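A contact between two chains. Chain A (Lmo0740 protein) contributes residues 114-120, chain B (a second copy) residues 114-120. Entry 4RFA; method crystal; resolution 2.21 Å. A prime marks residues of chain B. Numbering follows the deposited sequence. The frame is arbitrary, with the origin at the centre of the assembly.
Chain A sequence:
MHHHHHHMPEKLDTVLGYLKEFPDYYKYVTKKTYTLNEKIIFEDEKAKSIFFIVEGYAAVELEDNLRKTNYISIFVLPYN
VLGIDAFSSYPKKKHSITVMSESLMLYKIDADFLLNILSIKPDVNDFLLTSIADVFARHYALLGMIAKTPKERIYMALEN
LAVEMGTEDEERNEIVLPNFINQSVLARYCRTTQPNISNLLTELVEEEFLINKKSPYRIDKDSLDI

Chain A 114-120: LLNILSI
Chain B (114-120) LLNILSI

Two copies of one helical segment meet across an exact two-fold axis, so every contact made by chain A is repeated with the chains exchanged. The helix axes approach to 7.1 Å and their N-to-C directions differ by 133°, with a signed crossing angle of -133°. Register is set by Asn116 facing Ser119′, CA to CA 4.4 Å, and by its mate, Ser119 facing Asn116′. So close a backbone approach leaves room for small groups at the crossing, and the two stretches together bury 310 Å².

Leu114 begins the segment in regular helix (phi/psi -61/-45; chi1 t, chi2 p). It is buried but out of reach of the partner, and its O accepts from Ile117 N at 3.1 Å, a short turn that leads into the kink. Leu115 (-62/-13) is modelled only to CB, which points sideways. What it presents is backbone: its O lies 3.7 Å from Ser119′ OG and 4.4 Å from Leu118′ CB.

Asn116 (-93/-27) also works through its carbonyl, whose O receives a hydrogen bond from Ser119′ OG at 3.1 Å. Its CB points away, yet with chi1 at -86° (m) and chi2 at -37° the amide end comes nearer, placing OD1 3.8 Å from Ser119′ CB. A polar side chain suits this partly exposed position. Ile117 (-98/13; chi1 p, chi2 t) points away and is buried without touching the partner stretch.

The helix is kinked here: the N atoms of Leu118 and Ser119 have no bond to the turn before. Leu118 (-75/-63; chi1 m, chi2 t) points toward the partner, and its CD1 meets Leu118′ CD1 at 4.3 Å, an apolar contact between symmetry mates. A buried, branched aliphatic side chain fits this place, adding an apolar contact beside the serine hydrogen bonds.

Ser119 (-49/-48) points toward the partner and has the most area covered by it of any chain A residue here, 77 Å². Its chi1 of -28° lies between wells. Serine suits the site because it is short and can donate: OG gives a hydrogen bond to Asn116′ O at 3.1 Å, completing the reciprocal pair. The positions of both OG atoms, and so the details of both hydrogen bonds, are less sure, however, since Ser119 OG and Ser119′ OG are modelled 2.3 Å apart, a clash rather than a bond. Ile120 (-62/-34; chi1 m, chi2 t) points away, and although its end comes nearer, Ile120 CD1 stays 5.5 Å from Ser119′ OG, too far for contact.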

ATOM      1  N   LEU A 114      10.933 -10.638  17.083  1.00 71.47           N
ATOM      2  CA  LEU A 114      11.161 -10.772  15.663  1.00 74.04           C
ATOM      3  C   LEU A 114      12.147  -9.698  15.236  1.00 73.81           C
ATOM      4  O   LEU A 114      13.106  -9.997  14.511  1.00 72.46           O
ATOM      5  CB  LEU A 114       9.841 -10.628  14.878  1.00 72.71           C
ATOM      6  CG  LEU A 114      10.057 -10.655  13.363  1.00 69.77           C
ATOM      7  CD1 LEU A 114      10.708 -11.954  12.905  1.00 68.84           C
ATOM      8  CD2 LEU A 114       8.742 -10.414  12.627  1.00 70.61           C
ATOM      9  N   LEU A 115      11.928  -8.471  15.711  1.00 75.48           N
ATOM     10  CA  LEU A 115      12.836  -7.331  15.401  1.00 81.62           C
ATOM     11  C   LEU A 115      14.268  -7.495  15.904  1.00 87.08           C
ATOM     12  O   LEU A 115      15.150  -6.718  15.515  1.00 86.12           O
ATOM     13  CB  LEU A 115      12.272  -5.993  15.933  1.00 82.02           C
ATOM     14  N   ASN A 116      14.490  -8.475  16.783  1.00 92.02           N
ATOM     15  CA  ASN A 116      15.833  -8.768  17.291  1.00 98.09           C
ATOM     16  C   ASN A 116      16.569  -9.841  16.509  1.00100.39           C
ATOM     17  O   ASN A 116      17.799  -9.859  16.486  1.00104.23           O
ATOM     18  CB  ASN A 116      15.764  -9.213  18.759  1.00100.51           C
ATOM     19  CG  ASN A 116      15.784  -8.049  19.715  1.00100.84           C
ATOM     20  OD1 ASN A 116      16.483  -7.062  19.483  1.00105.65           O
ATOM     21  ND2 ASN A 116      15.037  -8.163  20.809  1.00 97.92           N
ATOM     22  N   ILE A 117      15.828 -10.743  15.884  1.00 96.24           N
ATOM     23  CA  ILE A 117      16.455 -11.925  15.295  1.00100.12           C
ATOM     24  C   ILE A 117      16.686 -11.730  13.809  1.00103.33           C
ATOM     25  O   ILE A 117      17.012 -12.672  13.089  1.00106.69           O
ATOM     26  CB  ILE A 117      15.645 -13.191  15.600  1.00 99.36           C
ATOM     27  CG1 ILE A 117      14.204 -13.046  15.156  1.00 98.15           C
ATOM     28  CG2 ILE A 117      15.642 -13.423  17.103  1.00105.65           C
ATOM     29  CD1 ILE A 117      13.285 -14.099  15.713  1.00 97.14           C
ATOM     30  N   LEU A 118      16.557 -10.486  13.367  1.00100.15           N
ATOM     31  CA  LEU A 118      16.734 -10.164  11.971  1.00110.77           C
ATOM     32  C   LEU A 118      18.219 -10.197  11.644  1.00114.39           C
ATOM     33  O   LEU A 118      18.679 -11.035  10.856  1.00113.77           O
ATOM     34  CB  LEU A 118      16.109  -8.794  11.669  1.00111.22           C
ATOM     35  CG  LEU A 118      14.615  -8.713  12.032  1.00107.80           C
ATOM     36  CD1 LEU A 118      13.960  -7.405  11.602  1.00103.83           C
ATOM     37  CD2 LEU A 118      13.870  -9.899  11.436  1.00108.00           C
ATOM     38  N   SER A 119      18.967  -9.311  12.293  1.00119.39           N
ATOM     39  CA  SER A 119      20.407  -9.228  12.111  1.00120.87           C
ATOM     40  C   SER A 119      21.001 -10.624  12.223  1.00122.58           C
ATOM     41  O   SER A 119      21.767 -11.053  11.367  1.00124.67           O
ATOM     42  CB  SER A 119      21.026  -8.308  13.171  1.00124.15           C
ATOM     43  OG  SER A 119      20.102  -7.318  13.601  1.00123.71           O
ATOM     44  N   ILE A 120      20.596 -11.338  13.265  1.00117.39           N
ATOM     45  CA  ILE A 120      21.206 -12.615  13.623  1.00122.77           C
ATOM     46  C   ILE A 120      21.071 -13.689  12.540  1.00122.73           C
ATOM     47  O   ILE A 120      21.960 -14.532  12.375  1.00122.03           O
ATOM     48  CB  ILE A 120      20.588 -13.158  14.935  1.00120.79           C
ATOM     49  CG1 ILE A 120      20.915 -12.224  16.106  1.00120.22           C
ATOM     50  CG2 ILE A 120      21.083 -14.569  15.235  1.00121.25           C
ATOM     51  CD1 ILE A 120      19.883 -12.236  17.213  1.00118.74           C
TER
ATOM     52  N   LEU B 114      21.667  -1.482   7.270  1.00 71.47           N
ATOM     53  CA  LEU B 114      20.516  -1.004   8.001  1.00 74.04           C
ATOM     54  C   LEU B 114      19.846  -2.196   8.663  1.00 73.81           C
ATOM     55  O   LEU B 114      19.510  -2.129   9.853  1.00 72.46           O
ATOM     56  CB  LEU B 114      19.525  -0.289   7.059  1.00 72.71           C
ATOM     57  CG  LEU B 114      18.242   0.134   7.776  1.00 69.77           C
ATOM     58  CD1 LEU B 114      18.524   1.086   8.932  1.00 68.84           C
ATOM     59  CD2 LEU B 114      17.253   0.750   6.790  1.00 70.61           C
ATOM     60  N   LEU B 115      19.688  -3.283   7.906  1.00 75.48           N
ATOM     61  CA  LEU B 115      19.078  -4.533   8.439  1.00 81.62           C
ATOM     62  C   LEU B 115      19.849  -5.188   9.581  1.00 87.08           C
ATOM     63  O   LEU B 115      19.324  -6.098  10.237  1.00 86.12           O
ATOM     64  CB  LEU B 115      18.859  -5.580   7.322  1.00 82.02           C
ATOM     65  N   ASN B 116      21.092  -4.753   9.798  1.00 92.02           N
ATOM     66  CA  ASN B 116      21.909  -5.262  10.902  1.00 98.09           C
ATOM     67  C   ASN B 116      21.823  -4.432  12.169  1.00100.39           C
ATOM     68  O   ASN B 116      22.030  -4.947  13.267  1.00104.23           O
ATOM     69  CB  ASN B 116      23.385  -5.341  10.485  1.00100.51           C
ATOM     70  CG  ASN B 116      23.720  -6.637   9.795  1.00100.84           C
ATOM     71  OD1 ASN B 116      23.207  -7.694  10.166  1.00105.65           O
ATOM     72  ND2 ASN B 116      24.600  -6.572   8.800  1.00 97.92           N
ATOM     73  N   ILE B 117      21.534  -3.147  12.025  1.00 96.24           N
ATOM     74  CA  ILE B 117      21.646  -2.240  13.165  1.00100.12           C
ATOM     75  C   ILE B 117      20.293  -2.018  13.814  1.00103.33           C
ATOM     76  O   ILE B 117      20.129  -1.136  14.656  1.00106.69           O
ATOM     77  CB  ILE B 117      22.324  -0.925  12.763  1.00 99.36           C
ATOM     78  CG1 ILE B 117      21.611  -0.269  11.599  1.00 98.15           C
ATOM     79  CG2 ILE B 117      23.749  -1.221  12.322  1.00105.65           C
ATOM     80  CD1 ILE B 117      22.399   0.834  10.943  1.00 97.14           C
ATOM     81  N   LEU B 118      19.336  -2.858  13.445  1.00100.15           N
ATOM     82  CA  LEU B 118      17.996  -2.748  13.973  1.00110.77           C
ATOM     83  C   LEU B 118      17.988  -3.263  15.404  1.00114.39           C
ATOM     84  O   LEU B 118      17.744  -2.506  16.352  1.00113.77           O
ATOM     85  CB  LEU B 118      17.018  -3.521  13.077  1.00111.22           C
ATOM     86  CG  LEU B 118      17.034  -3.053  11.610  1.00107.80           C
ATOM     87  CD1 LEU B 118      15.964  -3.720  10.752  1.00103.83           C
ATOM     88  CD2 LEU B 118      16.896  -1.538  11.547  1.00108.00           C
ATOM     89  N   SER B 119      18.306  -4.546  15.549  1.00119.39           N
ATOM     90  CA  SER B 119      18.367  -5.187  16.853  1.00120.87           C
ATOM     91  C   SER B 119      19.184  -4.315  17.795  1.00122.58           C
ATOM     92  O   SER B 119      18.756  -4.012  18.903  1.00124.67           O
ATOM     93  CB  SER B 119      19.009  -6.576  16.735  1.00124.15           C
ATOM     94  OG  SER B 119      18.787  -7.139  15.450  1.00123.71           O
ATOM     95  N   ILE B 120      20.342  -3.881  17.316  1.00117.39           N
ATOM     96  CA  ILE B 120      21.326  -3.197  18.150  1.00122.77           C
ATOM     97  C   ILE B 120      20.819  -1.884  18.751  1.00122.73           C
ATOM     98  O   ILE B 120      21.202  -1.515  19.867  1.00122.03           O
ATOM     99  CB  ILE B 120      22.610  -2.901  17.334  1.00120.79           C
ATOM    100  CG1 ILE B 120      23.290  -4.209  16.915  1.00120.22           C
ATOM    101  CG2 ILE B 120      23.581  -2.036  18.129  1.00121.25           C
ATOM    102  CD1 ILE B 120      24.086  -4.110  15.632  1.00118.74           C
TER